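Local coordinates for protein colicin-D (Escherichia coli, PDB 5ZNM) that acts as a polypeptide toxin against Escherichia coli and close relatives by inhibiting protein synthesis, here as its central domain and C-terminal tRNase domain, at residues Pro199-Val202 / Gly203-Ser206; Asp322-Glu325 / Glu326-Asp330; Leu157-Asn161 / Gly162-Leu166. All coordinates share one frame; numbering follows the deposited sequence.

Contact 1: Pro199-Val202 / Gly203-Ser206; sequences PAVV and GAPS
V201 and A204 face each other across a tight beta turn, a local contact at the exposed end of the loop that joins strand 194-198 to strand 207-212 in the central domain. The turn is type II, and its two ends form an antiparallel hydrogen-bonded pair. V201 N gives its hydrogen to A204 O at 3.1 Å, the donor tilted 18° from the carbonyl plane. The return bond, A204 N to V201 O, is equally long, but its donor stands 48° out of the carbonyl plane of V201. G203 takes the third position of the turn with positive phi, where a CB would run into the carbonyl O of V202. V201 sets CG1 anti to its carbonyl carbon (chi1 -62°), which leaves CG2 between N and that carbon, and CG2 meets A204 CB at 3.8 Å. Farther from the turn, one water bridges the two arms: it accepts from A200 N at 2.7 Å and hydrogen-bonds to S206 OG at 2.9 Å. The shape of this turn therefore rests mainly on backbone polar groups, with R321 on the G203 carbonyl of the turn itself, R260 on the P199 and P205 carbonyls of the arms and a water on the A200 amide.

Contact 2: Asp322-Glu325 / Glu326-Asp330; sequences DAIE and EHLSD
S329 holds E325 O with two donors. Its backbone N lies 2.9 Å from E325 O, in a bond bent to 134° at the hydrogen, and its OG donates to the same E325 O over 2.9 Å. The two arrive from opposite faces of the carbonyl plane, the hydroxyl well above it. With OG beside its own backbone N (chi1 -61°), S329 folds its hydroxyl back toward the preceding turn. The i to i+4 bonds before it are straighter: E326 N to D322 O at 2.8 Å, nearly along the C=O axis, then H327 N to A323 O and L328 N to I324 O. This is the last part of helix 314-329 in the C-terminal tRNase domain, and D330 is the first residue to leave helical angles. Side chains lean on the same carbonyls, E326 CG resting 3.3 Å from D322 O and L328 CG 3.4 Å from I324 O. The I324 and L328 side chains run alongside each other in the same direction, with CG2 of I324 4.2 Å from CD1 of L328. Bent at chi2 (-72°), E325 sends its carboxylate across L328, OE2 to CD1 at 4.2 Å, and OE2 forms a salt bridge with R289. H327 NE2 bonds to Y348 O, and I324 and H327 pack on V357 of strand 355-359.

Contact 3: Leu157-Asn161 / Gly162-Leu166; sequences LINSN and GQLAL
L157 reaches over the backbone of its hairpin partner: with CG beside its own backbone N (chi1 -78°), it brings CD2 to 3.4 Å from A165 O. The same methyl meets L164 CD1 and L166 CD1, each at 4.1 Å, and L164 CD1 also comes to 3.5 Å from I158 O. On the other face I158 holds CG1 between its backbone N and carbonyl carbon (chi1 67°), and CG1 packs on A165 CB at 3.8 Å. N159 turns its amide back along its own strand: ND2 donates to I158 O at 3.1 Å, from above the carbonyl plane, while A165 N bonds to that oxygen from the opposite face. The N159 OD1 end is taken by G288 N. Q163 lays its CG 3.3 Å from S160 O, and its OE1 accepts a hydrogen bond from S101 OG on strand 96-103. A type I' turn from S160 to Q163, with N161 and G162 at its centre, closes the hairpin with a two-residue loop, S160 and Q163 forming its hydrogen-bonded end pair. Strand 163-170 lies between strand 153-160 and strand 96-103, with L157, L164 and L166 against strand 126-131 and I158 and A165 touching R99.

Following the chain from the N terminus, contact 3 comes first, closing the hairpin of strands 153-160 and 163-170 in the central domain. Contact 1 follows, reversing the chain between strands 194-198 and 207-212 in another sheet of that domain. Contact 2 comes last, in helix 314-329 of the tRNase domain, where it joins successive helical turns and closes no loop. The three are in series, so none nests within or crosses another. Contacts 1 and 2 come nearest, about 5 Å between nearest atoms without touching, and an arginine just before contact 2 links that helix to the turn of contact 1, tying the two domains together. Contact 3 stays about 12 Å from both, measured between nearest atoms.

Contact 1: Pro199-Val202 / Gly203-Ser206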
ATOM      1  N   PRO A 199     -19.975  22.707  -1.875  1.00 22.53           N
ATOM      2  CA  PRO A 199     -20.556  24.052  -1.851  1.00 20.72           C
ATOM      3  C   PRO A 199     -19.489  25.121  -1.648  1.00 20.69           C
ATOM      4  O   PRO A 199     -18.437  24.883  -1.051  1.00 20.88           O
ATOM      5  CB  PRO A 199     -21.521  24.010  -0.661  1.00 26.20           C
ATOM      6  CG  PRO A 199     -21.058  22.864   0.175  1.00 26.70           C
ATOM      7  CD  PRO A 199     -20.481  21.858  -0.782  1.00 21.83           C
ATOM      8  N   ALA A 200     -19.782  26.301  -2.176  1.00 15.97           N
ATOM      9  CA  ALA A 200     -19.031  27.495  -1.838  1.00 14.26           C
ATOM     10  C   ALA A 200     -19.112  27.748  -0.337  1.00 20.05           C
ATOM     11  O   ALA A 200     -20.088  27.382   0.322  1.00 20.53           O
ATOM     12  CB  ALA A 200     -19.572  28.699  -2.612  1.00 16.40           C
ATOM     13  N   VAL A 201     -18.055  28.362   0.203  1.00 17.81           N
ATOM     14  CA  VAL A 201     -17.969  28.765   1.606  1.00 19.95           C
ATOM     15  C   VAL A 201     -17.368  30.168   1.651  1.00 22.52           C
ATOM     16  O   VAL A 201     -16.876  30.687   0.652  1.00 19.16           O
ATOM     17  CB  VAL A 201     -17.105  27.796   2.438  1.00 21.20           C
ATOM     18  CG1 VAL A 201     -17.704  26.388   2.455  1.00 21.38           C
ATOM     19  CG2 VAL A 201     -15.682  27.755   1.861  1.00 15.84           C
ATOM     20  N   VAL A 202     -17.396  30.781   2.832  1.00 16.65           N
ATOM     21  CA  VAL A 202     -16.685  32.045   3.018  1.00 17.52           C
ATOM     22  C   VAL A 202     -15.202  31.827   2.732  1.00 18.13           C
ATOM     23  O   VAL A 202     -14.526  31.068   3.435  1.00 15.82           O
ATOM     24  CB  VAL A 202     -16.895  32.602   4.436  1.00 22.46           C
ATOM     25  CG1 VAL A 202     -15.939  33.777   4.716  1.00 20.21           C
ATOM     26  CG2 VAL A 202     -18.329  33.014   4.634  1.00 20.78           C
ATOM     27  N   GLY A 203     -14.691  32.483   1.690  1.00 17.98           N
ATOM     28  CA  GLY A 203     -13.302  32.351   1.303  1.00 20.16           C
ATOM     29  C   GLY A 203     -13.002  31.387   0.179  1.00 21.49           C
ATOM     30  O   GLY A 203     -11.825  31.217  -0.169  1.00 23.29           O
ATOM     31  N   ALA A 204     -14.019  30.763  -0.420  1.00 17.03           N
ATOM     32  CA  ALA A 204     -13.689  29.836  -1.488  1.00 14.17           C
ATOM     33  C   ALA A 204     -14.913  29.568  -2.351  1.00 14.17           C
ATOM     34  O   ALA A 204     -16.016  29.451  -1.810  1.00 17.27           O
ATOM     35  CB  ALA A 204     -13.147  28.511  -0.928  1.00 17.58           C
ATOM     36  N   PRO A 205     -14.759  29.471  -3.672  1.00 15.68           N
ATOM     37  CA  PRO A 205     -15.879  29.120  -4.563  1.00 14.40           C
ATOM     38  C   PRO A 205     -16.258  27.653  -4.429  1.00 16.55           C
ATOM     39  O   PRO A 205     -15.594  26.907  -3.700  1.00 18.56           O
ATOM     40  CB  PRO A 205     -15.316  29.387  -5.970  1.00 23.44           C
ATOM     41  CG  PRO A 205     -13.810  29.182  -5.773  1.00 21.22           C
ATOM     42  CD  PRO A 205     -13.525  29.737  -4.428  1.00 18.37           C
ATOM     43  N   SER A 206     -17.313  27.228  -5.122  1.00 18.28           N
ATOM     44  CA  SER A 206     -17.631  25.815  -5.226  1.00 17.43           C
ATOM     45  C   SER A 206     -16.412  25.060  -5.725  1.00 18.99           C
ATOM     46  O   SER A 206     -15.644  25.571  -6.541  1.00 22.28           O
ATOM     47  CB  SER A 206     -18.800  25.580  -6.196  1.00 16.46           C
ATOM     48  OG  SER A 206     -19.893  26.452  -5.911  1.00 23.76           O
TER
HETATM   49  O   HOH W   1     -21.906  26.674  -3.854  1.00 21.63           O

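Contact 2: Asp322-Glu325 / Glu326-Asp330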
ATOM      1  N   ASP A 322      -7.732  38.082   0.576  1.00 14.90           N
ATOM      2  CA  ASP A 322      -8.267  38.597  -0.682  1.00 12.72           C
ATOM      3  C   ASP A 322      -7.594  39.917  -1.068  1.00 16.57           C
ATOM      4  O   ASP A 322      -7.282  40.138  -2.247  1.00 17.59           O
ATOM      5  CB  ASP A 322      -9.795  38.761  -0.577  1.00 15.37           C
ATOM      6  CG  ASP A 322     -10.550  37.406  -0.544  1.00 18.83           C
ATOM      7  OD1 ASP A 322      -9.948  36.354  -0.861  1.00 16.57           O
ATOM      8  OD2 ASP A 322     -11.745  37.384  -0.188  1.00 16.20           O
ATOM      9  N   ALA A 323      -7.319  40.788  -0.090  1.00 17.17           N
ATOM     10  CA  ALA A 323      -6.647  42.049  -0.411  1.00 16.11           C
ATOM     11  C   ALA A 323      -5.255  41.806  -0.976  1.00 20.71           C
ATOM     12  O   ALA A 323      -4.841  42.467  -1.934  1.00 16.70           O
ATOM     13  CB  ALA A 323      -6.571  42.950   0.822  1.00 17.66           C
ATOM     14  N   ILE A 324      -4.518  40.850  -0.409  1.00 13.99           N
ATOM     15  CA  ILE A 324      -3.215  40.515  -0.961  1.00 13.43           C
ATOM     16  C   ILE A 324      -3.358  39.980  -2.383  1.00 14.33           C
ATOM     17  O   ILE A 324      -2.579  40.338  -3.274  1.00 18.75           O
ATOM     18  CB  ILE A 324      -2.489  39.530  -0.027  1.00 13.19           C
ATOM     19  CG1 ILE A 324      -2.249  40.208   1.328  1.00 16.17           C
ATOM     20  CG2 ILE A 324      -1.177  39.015  -0.655  1.00 15.41           C
ATOM     21  CD1 ILE A 324      -2.119  39.250   2.483  1.00 22.45           C
ATOM     22  N   GLU A 325      -4.367  39.131  -2.626  1.00 14.57           N
ATOM     23  CA  GLU A 325      -4.581  38.627  -3.983  1.00 19.15           C
ATOM     24  C   GLU A 325      -4.951  39.748  -4.953  1.00 21.10           C
ATOM     25  O   GLU A 325      -4.501  39.739  -6.105  1.00 15.84           O
ATOM     26  CB  GLU A 325      -5.657  37.536  -3.991  1.00 17.96           C
ATOM     27  CG  GLU A 325      -5.136  36.196  -3.497  1.00 25.35           C
ATOM     28  CD  GLU A 325      -4.203  35.529  -4.503  1.00 38.41           C
ATOM     29  OE1 GLU A 325      -4.612  35.320  -5.664  1.00 44.57           O
ATOM     30  OE2 GLU A 325      -3.051  35.234  -4.138  1.00 38.88           O
ATOM     31  N   GLU A 326      -5.782  40.708  -4.519  1.00 16.04           N
ATOM     32  CA  GLU A 326      -6.131  41.834  -5.394  1.00 19.60           C
ATOM     33  C   GLU A 326      -4.898  42.661  -5.757  1.00 21.87           C
ATOM     34  O   GLU A 326      -4.758  43.122  -6.903  1.00 16.22           O
ATOM     35  CB  GLU A 326      -7.190  42.727  -4.725  1.00 20.17           C
ATOM     36  CG  GLU A 326      -8.593  42.074  -4.628  1.00 22.61           C
ATOM     37  CD  GLU A 326      -9.616  42.910  -3.843  1.00 32.58           C
ATOM     38  OE1 GLU A 326      -9.342  44.097  -3.548  1.00 26.92           O
ATOM     39  OE2 GLU A 326     -10.696  42.365  -3.506  1.00 30.15           O
ATOM     40  N   HIS A 327      -4.005  42.877  -4.785  1.00 18.47           N
ATOM     41  CA  HIS A 327      -2.741  43.561  -5.046  1.00 17.94           C
ATOM     42  C   HIS A 327      -1.905  42.792  -6.065  1.00 18.24           C
ATOM     43  O   HIS A 327      -1.397  43.368  -7.036  1.00 19.83           O
ATOM     44  CB  HIS A 327      -1.966  43.726  -3.726  1.00 14.35           C
ATOM     45  CG  HIS A 327      -0.546  44.169  -3.894  1.00 17.44           C
ATOM     46  ND1 HIS A 327      -0.181  45.500  -3.935  1.00 16.54           N
ATOM     47  CD2 HIS A 327       0.605  43.460  -3.992  1.00 19.36           C
ATOM     48  CE1 HIS A 327       1.130  45.589  -4.063  1.00 21.91           C
ATOM     49  NE2 HIS A 327       1.632  44.369  -4.101  1.00 18.80           N
ATOM     50  N   LEU A 328      -1.761  41.480  -5.868  1.00 16.04           N
ATOM     51  CA  LEU A 328      -0.929  40.702  -6.782  1.00 18.13           C
ATOM     52  C   LEU A 328      -1.544  40.570  -8.165  1.00 23.07           C
ATOM     53  O   LEU A 328      -0.809  40.331  -9.129  1.00 25.90           O
ATOM     54  CB  LEU A 328      -0.668  39.314  -6.215  1.00 19.90           C
ATOM     55  CG  LEU A 328       0.203  39.259  -4.956  1.00 24.92           C
ATOM     56  CD1 LEU A 328       0.191  37.831  -4.432  1.00 22.44           C
ATOM     57  CD2 LEU A 328       1.639  39.735  -5.236  1.00 21.58           C
ATOM     58  N   SER A 329      -2.864  40.718  -8.286  1.00 23.61           N
ATOM     59  CA  SER A 329      -3.531  40.585  -9.582  1.00 24.60           C
ATOM     60  C   SER A 329      -3.626  41.901 -10.331  1.00 27.48           C
ATOM     61  O   SER A 329      -3.912  41.894 -11.534  1.00 28.45           O
ATOM     62  CB  SER A 329      -4.952  40.028  -9.412  1.00 26.14           C
ATOM     63  OG  SER A 329      -4.913  38.743  -8.812  1.00 36.96           O
ATOM     64  N   ASP A 330      -3.417  43.017  -9.640  1.00 23.31           N
ATOM     65  CA  ASP A 330      -3.555  44.329 -10.256  1.00 22.33           C
ATOM     66  C   ASP A 330      -2.556  44.451 -11.399  1.00 25.91           C
ATOM     67  O   ASP A 330      -1.384  44.086 -11.261  1.00 22.33           O
ATOM     68  CB  ASP A 330      -3.339  45.408  -9.191  1.00 20.82           C
ATOM     69  CG  ASP A 330      -3.476  46.832  -9.723  1.00 24.75           C
ATOM     70  OD1 ASP A 330      -3.149  47.115 -10.895  1.00 31.75           O
ATOM     71  OD2 ASP A 330      -3.896  47.697  -8.931  1.00 27.36           O
TER

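Contact 3: Leu157-Asn161 / Gly162-Leu166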
ATOM      1  N   LEU A 157      -7.015  19.676   6.563  1.00 22.49           N
ATOM      2  CA  LEU A 157      -5.654  19.850   6.073  1.00 24.83           C
ATOM      3  C   LEU A 157      -5.237  21.307   6.233  1.00 23.55           C
ATOM      4  O   LEU A 157      -6.002  22.219   5.906  1.00 21.14           O
ATOM      5  CB  LEU A 157      -5.530  19.427   4.614  1.00 23.83           C
ATOM      6  CG  LEU A 157      -5.463  17.925   4.363  1.00 29.66           C
ATOM      7  CD1 LEU A 157      -5.471  17.657   2.872  1.00 24.82           C
ATOM      8  CD2 LEU A 157      -4.222  17.327   5.002  1.00 26.39           C
ATOM      9  N   ILE A 158      -4.026  21.522   6.739  1.00 17.77           N
ATOM     10  CA  ILE A 158      -3.529  22.859   7.041  1.00 19.93           C
ATOM     11  C   ILE A 158      -2.099  22.975   6.543  1.00 20.81           C
ATOM     12  O   ILE A 158      -1.488  22.005   6.092  1.00 22.23           O
ATOM     13  CB  ILE A 158      -3.580  23.191   8.545  1.00 20.65           C
ATOM     14  CG1 ILE A 158      -2.594  22.311   9.304  1.00 24.61           C
ATOM     15  CG2 ILE A 158      -4.967  23.024   9.086  1.00 19.82           C
ATOM     16  CD1 ILE A 158      -2.465  22.674  10.762  1.00 25.41           C
ATOM     17  N   ASN A 159      -1.578  24.201   6.609  1.00 20.31           N
ATOM     18  CA  ASN A 159      -0.182  24.486   6.318  1.00 26.12           C
ATOM     19  C   ASN A 159       0.425  24.928   7.636  1.00 27.84           C
ATOM     20  O   ASN A 159       0.049  25.975   8.170  1.00 30.51           O
ATOM     21  CB  ASN A 159      -0.023  25.586   5.271  1.00 29.57           C
ATOM     22  CG  ASN A 159      -0.514  25.183   3.902  1.00 40.67           C
ATOM     23  OD1 ASN A 159      -0.600  26.023   3.010  1.00 46.52           O
ATOM     24  ND2 ASN A 159      -0.830  23.899   3.718  1.00 47.81           N
ATOM     25  N   SER A 160       1.350  24.139   8.165  1.00 28.70           N
ATOM     26  CA  SER A 160       2.018  24.481   9.419  1.00 33.29           C
ATOM     27  C   SER A 160       3.520  24.460   9.181  1.00 42.54           C
ATOM     28  O   SER A 160       4.114  23.384   9.067  1.00 40.32           O
ATOM     29  CB  SER A 160       1.623  23.528  10.538  1.00 37.47           C
ATOM     30  OG  SER A 160       2.217  23.934  11.760  1.00 45.71           O
ATOM     31  N   ASN A 161       4.104  25.655   9.084  1.00 52.71           N
ATOM     32  CA  ASN A 161       5.545  25.875   8.973  1.00 59.08           C
ATOM     33  C   ASN A 161       6.169  24.969   7.907  1.00 52.21           C
ATOM     34  O   ASN A 161       6.933  24.045   8.193  1.00 48.46           O
ATOM     35  CB  ASN A 161       6.217  25.692  10.335  1.00 72.23           C
ATOM     36  CG  ASN A 161       7.217  26.793  10.637  1.00 84.54           C
ATOM     37  OD1 ASN A 161       6.846  27.961  10.775  1.00 90.08           O
ATOM     38  ND2 ASN A 161       8.489  26.426  10.742  1.00 85.22           N
ATOM     39  N   GLY A 162       5.813  25.274   6.657  1.00 51.91           N
ATOM     40  CA  GLY A 162       6.296  24.539   5.507  1.00 53.72           C
ATOM     41  C   GLY A 162       5.610  23.214   5.247  1.00 47.67           C
ATOM     42  O   GLY A 162       5.663  22.718   4.113  1.00 58.29           O
ATOM     43  N   GLN A 163       4.949  22.633   6.243  1.00 36.60           N
ATOM     44  CA  GLN A 163       4.435  21.277   6.152  1.00 32.06           C
ATOM     45  C   GLN A 163       2.962  21.253   5.779  1.00 28.00           C
ATOM     46  O   GLN A 163       2.168  22.062   6.265  1.00 27.27           O
ATOM     47  CB  GLN A 163       4.606  20.545   7.480  1.00 40.09           C
ATOM     48  CG  GLN A 163       5.912  20.820   8.173  1.00 52.91           C
ATOM     49  CD  GLN A 163       6.831  19.656   8.117  1.00 54.38           C
ATOM     50  OE1 GLN A 163       6.508  18.611   7.553  1.00 54.10           O
ATOM     51  NE2 GLN A 163       8.004  19.803   8.706  1.00 65.39           N
ATOM     52  N   LEU A 164       2.600  20.278   4.959  1.00 29.90           N
ATOM     53  CA  LEU A 164       1.214  19.852   4.866  1.00 28.58           C
ATOM     54  C   LEU A 164       0.904  18.987   6.081  1.00 30.59           C
ATOM     55  O   LEU A 164       1.589  17.989   6.330  1.00 29.75           O
ATOM     56  CB  LEU A 164       0.982  19.089   3.567  1.00 20.20           C
ATOM     57  CG  LEU A 164      -0.458  18.650   3.308  1.00 31.23           C
ATOM     58  CD1 LEU A 164      -1.416  19.828   3.373  1.00 28.98           C
ATOM     59  CD2 LEU A 164      -0.559  17.938   1.960  1.00 30.10           C
ATOM     60  N   ALA A 165      -0.109  19.375   6.849  1.00 24.03           N
ATOM     61  CA  ALA A 165      -0.448  18.675   8.076  1.00 26.10           C
ATOM     62  C   ALA A 165      -1.943  18.406   8.132  1.00 28.28           C
ATOM     63  O   ALA A 165      -2.747  19.105   7.509  1.00 23.12           O
ATOM     64  CB  ALA A 165      -0.015  19.473   9.317  1.00 25.18           C
ATOM     65  N   LEU A 166      -2.308  17.382   8.905  1.00 24.88           N
ATOM     66  CA  LEU A 166      -3.697  17.020   9.153  1.00 23.99           C
ATOM     67  C   LEU A 166      -4.010  17.292  10.615  1.00 29.50           C
ATOM     68  O   LEU A 166      -3.359  16.732  11.507  1.00 26.21           O
ATOM     69  CB  LEU A 166      -3.939  15.547   8.818  1.00 26.01           C
ATOM     70  CG  LEU A 166      -5.355  15.006   8.996  1.00 35.76           C
ATOM     71  CD1 LEU A 166      -6.320  15.703   8.062  1.00 33.74           C
ATOM     72  CD2 LEU A 166      -5.349  13.513   8.745  1.00 43.57           C
TER